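Local coordinates for ribosome-inactivating protein 3 (Zea mays, PDB 2PQG) that belongs to the ribosome-inactivating protein family, as a maize member with a mixed beta sheet packed beside a largely helical body, at residues N12-K24 with G187-F201. Numbering follows the deposited sequence.
Sequences NYPYSAFIASVRK and GLRFNTVSRTVDAGF
In this ribosome-inactivating protein fold, the first helix, 15-27, packs nearly antiparallel to helix 191-199 and over the bend where helix 171-189 ends. The axes of 15-24 and 191-199 approach to 9.5 Å at 153°. Tyr15 and Arg23 each fit as a knob into a hole. The Arg23 chain runs extended from CG to NE and lays its guanidinium edge along the bend. NE donates to Leu188 O at 3.0 Å. NH2 donates to Gly187 O at 2.8 Å and to Ser194 OG at 3.0 Å. Ile19 CG2 covers the centre of one guanidinium face, and a water takes up NH1.

Tyr15 has CG anti to the backbone N (chi1 168°), which sends its ring across helix 191-199. Val197 CG1 sits over one ring face, 3.7 Å from the centroid. Tyr15 CB in turn sits over the centre of the Phe201 ring. The Tyr15 hydroxyl passes close to Gly187 and hydrogen-bonds Met183 O. At the helix start, Ser16 N donates to Asp198 OD1 at 2.8 Å, from above the carboxylate plane. Toward the sheet, Val22 CG1 meets Leu188 CD2 at 3.6 Å, and both side chains reach Leu52.

Asp198 thus takes one amide of the first turn directly and a second, Tyr15 N, through water; its charge probably favours that helix end. Arg23 donates to two carbonyls where helix 171-189 runs out and to Ser194 OG, which together should fix the guanidinium's rotation.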
loop_
_atom_site.group_PDB
_atom_site.type_symbol
_atom_site.label_atom_id
_atom_site.label_comp_id
_atom_site.label_asym_id
_atom_site.label_seq_id
_atom_site.Cartn_x
_atom_site.Cartn_y
_atom_site.Cartn_z
ATOM N N ASN A 12 -18.525 -12.727 3.164
ATOM C CA ASN A 12 -18.549 -13.790 2.154
ATOM C C ASN A 12 -17.611 -13.535 0.957
ATOM O O ASN A 12 -17.383 -14.431 0.149
ATOM C CB ASN A 12 -19.972 -13.999 1.627
ATOM C CG ASN A 12 -20.957 -14.404 2.709
ATOM O OD1 ASN A 12 -20.806 -15.443 3.355
ATOM N ND2 ASN A 12 -21.986 -13.586 2.897
ATOM N N TYR A 13 -17.088 -12.315 0.841
ATOM C CA TYR A 13 -16.177 -11.944 -0.249
ATOM C C TYR A 13 -14.743 -11.984 0.292
ATOM O O TYR A 13 -14.265 -11.011 0.892
ATOM C CB TYR A 13 -16.495 -10.525 -0.756
ATOM C CG TYR A 13 -15.845 -10.163 -2.078
ATOM C CD1 TYR A 13 -14.633 -10.733 -2.464
ATOM C CD2 TYR A 13 -16.418 -9.218 -2.923
ATOM C CE1 TYR A 13 -14.006 -10.371 -3.651
ATOM C CE2 TYR A 13 -15.795 -8.846 -4.114
ATOM C CZ TYR A 13 -14.586 -9.427 -4.468
ATOM O OH TYR A 13 -13.939 -9.044 -5.622
ATOM N N PRO A 14 -14.033 -13.105 0.068
ATOM C CA PRO A 14 -12.658 -13.237 0.558
ATOM C C PRO A 14 -11.628 -12.284 -0.034
ATOM O O PRO A 14 -11.675 -11.940 -1.208
ATOM C CB PRO A 14 -12.336 -14.702 0.278
ATOM C CG PRO A 14 -13.166 -15.007 -0.945
ATOM C CD PRO A 14 -14.463 -14.316 -0.658
ATOM N N TYR A 15 -10.698 -11.852 0.809
ATOM C CA TYR A 15 -9.628 -10.955 0.403
ATOM C C TYR A 15 -8.867 -11.558 -0.787
ATOM O O TYR A 15 -8.513 -10.843 -1.728
ATOM C CB TYR A 15 -8.682 -10.727 1.593
ATOM C CG TYR A 15 -7.373 -10.042 1.261
ATOM C CD1 TYR A 15 -7.315 -8.667 1.016
ATOM C CD2 TYR A 15 -6.183 -10.771 1.219
ATOM C CE1 TYR A 15 -6.098 -8.028 0.746
ATOM C CE2 TYR A 15 -4.962 -10.149 0.947
ATOM C CZ TYR A 15 -4.926 -8.776 0.717
ATOM O OH TYR A 15 -3.720 -8.154 0.480
ATOM N N SER A 16 -8.624 -12.868 -0.744
ATOM C CA SER A 16 -7.898 -13.565 -1.813
ATOM C C SER A 16 -8.584 -13.407 -3.164
ATOM O O SER A 16 -7.927 -13.375 -4.204
ATOM C CB SER A 16 -7.783 -15.053 -1.490
ATOM O OG SER A 16 -9.070 -15.615 -1.306
ATOM N N ALA A 17 -9.911 -13.319 -3.131
ATOM C CA ALA A 17 -10.708 -13.164 -4.337
ATOM C C ALA A 17 -10.467 -11.793 -4.952
ATOM O O ALA A 17 -10.301 -11.651 -6.167
ATOM C CB ALA A 17 -12.172 -13.324 -4.000
ATOM N N PHE A 18 -10.458 -10.777 -4.103
ATOM C CA PHE A 18 -10.236 -9.423 -4.566
ATOM C C PHE A 18 -8.838 -9.287 -5.160
ATOM O O PHE A 18 -8.643 -8.632 -6.177
ATOM C CB PHE A 18 -10.399 -8.451 -3.408
ATOM C CG PHE A 18 -10.235 -7.029 -3.805
ATOM C CD1 PHE A 18 -11.091 -6.458 -4.746
ATOM C CD2 PHE A 18 -9.213 -6.265 -3.267
ATOM C CE1 PHE A 18 -10.928 -5.133 -5.146
ATOM C CE2 PHE A 18 -9.035 -4.943 -3.653
ATOM C CZ PHE A 18 -9.895 -4.372 -4.598
ATOM N N ILE A 19 -7.864 -9.901 -4.511
ATOM C CA ILE A 19 -6.496 -9.846 -4.990
ATOM C C ILE A 19 -6.422 -10.518 -6.362
ATOM O O ILE A 19 -5.964 -9.925 -7.344
ATOM C CB ILE A 19 -5.547 -10.562 -3.989
ATOM C CG1 ILE A 19 -5.555 -9.804 -2.661
ATOM C CG2 ILE A 19 -4.127 -10.671 -4.561
ATOM C CD1 ILE A 19 -5.188 -8.346 -2.806
ATOM N N ALA A 20 -6.897 -11.757 -6.417
ATOM C CA ALA A 20 -6.887 -12.533 -7.645
ATOM C C ALA A 20 -7.596 -11.803 -8.770
ATOM O O ALA A 20 -7.178 -11.880 -9.926
ATOM C CB ALA A 20 -7.542 -13.878 -7.410
ATOM N N SER A 21 -8.671 -11.099 -8.433
ATOM C CA SER A 21 -9.438 -10.355 -9.425
ATOM C C SER A 21 -8.693 -9.101 -9.894
ATOM O O SER A 21 -8.613 -8.822 -11.087
ATOM C CB SER A 21 -10.809 -9.988 -8.840
ATOM O OG SER A 21 -11.513 -9.090 -9.682
ATOM N N VAL A 22 -8.133 -8.354 -8.952
ATOM C CA VAL A 22 -7.415 -7.139 -9.287
ATOM C C VAL A 22 -6.070 -7.419 -9.989
ATOM O O VAL A 22 -5.648 -6.660 -10.866
ATOM C CB VAL A 22 -7.213 -6.269 -8.022
ATOM C CG1 VAL A 22 -6.458 -4.988 -8.372
ATOM C CG2 VAL A 22 -8.569 -5.927 -7.412
ATOM N N ARG A 23 -5.387 -8.497 -9.622
ATOM C CA ARG A 23 -4.138 -8.786 -10.306
ATOM C C ARG A 23 -4.410 -9.132 -11.759
ATOM O O ARG A 23 -3.624 -8.789 -12.637
ATOM C CB ARG A 23 -3.395 -9.942 -9.652
ATOM C CG ARG A 23 -2.444 -9.502 -8.566
ATOM C CD ARG A 23 -1.637 -10.671 -8.085
ATOM N NE ARG A 23 -1.085 -10.420 -6.767
ATOM C CZ ARG A 23 -0.889 -11.369 -5.858
ATOM N NH1 ARG A 23 -1.200 -12.630 -6.137
ATOM N NH2 ARG A 23 -0.403 -11.060 -4.665
ATOM N N LYS A 24 -5.526 -9.814 -12.006
ATOM C CA LYS A 24 -5.913 -10.209 -13.361
ATOM C C LYS A 24 -6.167 -8.997 -14.269
ATOM O O LYS A 24 -5.861 -9.034 -15.464
ATOM C CB LYS A 24 -7.162 -11.103 -13.313
ATOM C CG LYS A 24 -7.758 -11.427 -14.679
ATOM C CD LYS A 24 -8.829 -12.512 -14.599
ATOM C CE LYS A 24 -9.356 -12.865 -15.986
ATOM N NZ LYS A 24 -9.818 -11.646 -16.706
ATOM N N GLY A 187 -0.109 -5.977 -1.093
ATOM C CA GLY A 187 -0.806 -7.238 -1.230
ATOM C C GLY A 187 -0.779 -7.630 -2.702
ATOM O O GLY A 187 -0.675 -8.813 -3.042
ATOM N N LEU A 188 -0.862 -6.628 -3.578
ATOM C CA LEU A 188 -0.851 -6.856 -5.020
ATOM C C LEU A 188 0.560 -7.208 -5.524
ATOM O O LEU A 188 0.729 -8.102 -6.355
ATOM C CB LEU A 188 -1.381 -5.613 -5.753
ATOM C CG LEU A 188 -2.846 -5.191 -5.565
ATOM C CD1 LEU A 188 -3.059 -3.813 -6.168
ATOM C CD2 LEU A 188 -3.786 -6.198 -6.206
ATOM N N ARG A 189 1.567 -6.505 -5.015
ATOM C CA ARG A 189 2.953 -6.750 -5.402
ATOM C C ARG A 189 3.486 -8.107 -4.939
ATOM O O ARG A 189 4.099 -8.842 -5.712
ATOM C CB ARG A 189 3.872 -5.686 -4.804
ATOM C CG ARG A 189 3.834 -4.319 -5.424
ATOM C CD ARG A 189 4.672 -3.396 -4.560
ATOM N NE ARG A 189 4.764 -2.053 -5.109
ATOM C CZ ARG A 189 5.488 -1.082 -4.567
ATOM N NH1 ARG A 189 6.175 -1.312 -3.458
ATOM N NH2 ARG A 189 5.543 0.110 -5.143
ATOM N N PHE A 190 3.270 -8.420 -3.666
ATOM C CA PHE A 190 3.778 -9.656 -3.089
ATOM C C PHE A 190 2.728 -10.702 -2.785
ATOM O O PHE A 190 1.766 -10.418 -2.068
ATOM C CB PHE A 190 4.516 -9.364 -1.778
ATOM C CG PHE A 190 5.653 -8.408 -1.913
ATOM C CD1 PHE A 190 5.426 -7.038 -1.993
ATOM C CD2 PHE A 190 6.959 -8.876 -1.963
ATOM C CE1 PHE A 190 6.494 -6.144 -2.113
ATOM C CE2 PHE A 190 8.026 -7.993 -2.081
ATOM C CZ PHE A 190 7.796 -6.624 -2.160
ATOM N N ASN A 191 2.910 -11.913 -3.308
ATOM C CA ASN A 191 1.975 -12.983 -3.002
ATOM C C ASN A 191 2.332 -13.535 -1.617
ATOM O O ASN A 191 1.609 -14.357 -1.055
ATOM C CB ASN A 191 1.997 -14.092 -4.066
ATOM C CG ASN A 191 3.389 -14.427 -4.551
ATOM O OD1 ASN A 191 3.647 -15.541 -5.005
ATOM N ND2 ASN A 191 4.288 -13.463 -4.481
ATOM N N THR A 192 3.448 -13.071 -1.060
ATOM C CA THR A 192 3.835 -13.501 0.277
ATOM C C THR A 192 2.951 -12.718 1.266
ATOM O O THR A 192 2.595 -13.212 2.333
ATOM C CB THR A 192 5.352 -13.238 0.549
ATOM O OG1 THR A 192 5.679 -13.633 1.890
ATOM C CG2 THR A 192 5.701 -11.770 0.333
ATOM N N VAL A 193 2.588 -11.498 0.880
ATOM C CA VAL A 193 1.736 -10.644 1.699
ATOM C C VAL A 193 0.263 -11.012 1.516
ATOM O O VAL A 193 -0.488 -11.091 2.493
ATOM C CB VAL A 193 1.926 -9.153 1.337
ATOM C CG1 VAL A 193 0.832 -8.307 1.985
ATOM C CG2 VAL A 193 3.299 -8.694 1.804
ATOM N N SER A 194 -0.155 -11.230 0.272
ATOM C CA SER A 194 -1.532 -11.597 0.012
ATOM C C SER A 194 -1.841 -12.943 0.675
ATOM O O SER A 194 -2.958 -13.153 1.150
ATOM C CB SER A 194 -1.796 -11.660 -1.490
ATOM O OG SER A 194 -0.933 -12.581 -2.120
ATOM N N ARG A 195 -0.865 -13.853 0.725
ATOM C CA ARG A 195 -1.101 -15.146 1.376
ATOM C C ARG A 195 -1.272 -14.961 2.881
ATOM O O ARG A 195 -2.149 -15.558 3.494
ATOM C CB ARG A 195 0.050 -16.125 1.137
ATOM C CG ARG A 195 0.138 -16.680 -0.271
ATOM C CD ARG A 195 0.912 -17.992 -0.284
ATOM N NE ARG A 195 2.241 -17.849 0.304
ATOM C CZ ARG A 195 3.303 -17.378 -0.342
ATOM N NH1 ARG A 195 4.469 -17.281 0.285
ATOM N NH2 ARG A 195 3.201 -17.019 -1.617
ATOM N N THR A 196 -0.426 -14.126 3.474
ATOM C CA THR A 196 -0.480 -13.871 4.908
ATOM C C THR A 196 -1.694 -13.040 5.301
ATOM O O THR A 196 -2.343 -13.330 6.309
ATOM C CB THR A 196 0.804 -13.168 5.389
ATOM O OG1 THR A 196 1.928 -14.023 5.141
ATOM C CG2 THR A 196 0.729 -12.862 6.885
ATOM N N VAL A 197 -2.011 -12.018 4.511
ATOM C CA VAL A 197 -3.163 -11.185 4.823
ATOM C C VAL A 197 -4.470 -11.944 4.611
ATOM O O VAL A 197 -5.434 -11.711 5.341
ATOM C CB VAL A 197 -3.202 -9.893 3.976
ATOM C CG1 VAL A 197 -4.495 -9.121 4.269
ATOM C CG2 VAL A 197 -1.996 -9.034 4.289
ATOM N N ASP A 198 -4.514 -12.847 3.631
ATOM C CA ASP A 198 -5.750 -13.588 3.394
ATOM C C ASP A 198 -5.951 -14.650 4.444
ATOM O O ASP A 198 -7.071 -14.892 4.882
ATOM C CB ASP A 198 -5.782 -14.268 2.025
ATOM C CG ASP A 198 -7.109 -14.986 1.773
ATOM O OD1 ASP A 198 -8.156 -14.304 1.666
ATOM O OD2 ASP A 198 -7.112 -16.231 1.701
ATOM N N ALA A 199 -4.865 -15.292 4.849
ATOM C CA ALA A 199 -4.969 -16.332 5.855
ATOM C C ALA A 199 -5.561 -15.808 7.164
ATOM O O ALA A 199 -6.372 -16.492 7.789
ATOM C CB ALA A 199 -3.611 -16.951 6.107
ATOM N N GLY A 200 -5.177 -14.603 7.577
ATOM C CA GLY A 200 -5.702 -14.080 8.825
ATOM C C GLY A 200 -6.671 -12.925 8.670
ATOM O O GLY A 200 -6.976 -12.227 9.635
ATOM N N PHE A 201 -7.180 -12.734 7.461
ATOM C CA PHE A 201 -8.090 -11.628 7.194
ATOM C C PHE A 201 -9.332 -11.530 8.078
ATOM O O PHE A 201 -9.827 -10.431 8.323
ATOM C CB PHE A 201 -8.515 -11.655 5.731
ATOM C CG PHE A 201 -9.034 -10.336 5.230
ATOM C CD1 PHE A 201 -10.373 -10.182 4.872
ATOM C CD2 PHE A 201 -8.176 -9.253 5.097
ATOM C CE1 PHE A 201 -10.841 -8.978 4.391
ATOM C CE2 PHE A 201 -8.643 -8.036 4.616
ATOM C CZ PHE A 201 -9.976 -7.901 4.260
HETATM O O HOH W 1 -10.795 -13.720 3.265
HETATM O O HOH W 2 -1.307 -14.995 -4.580
#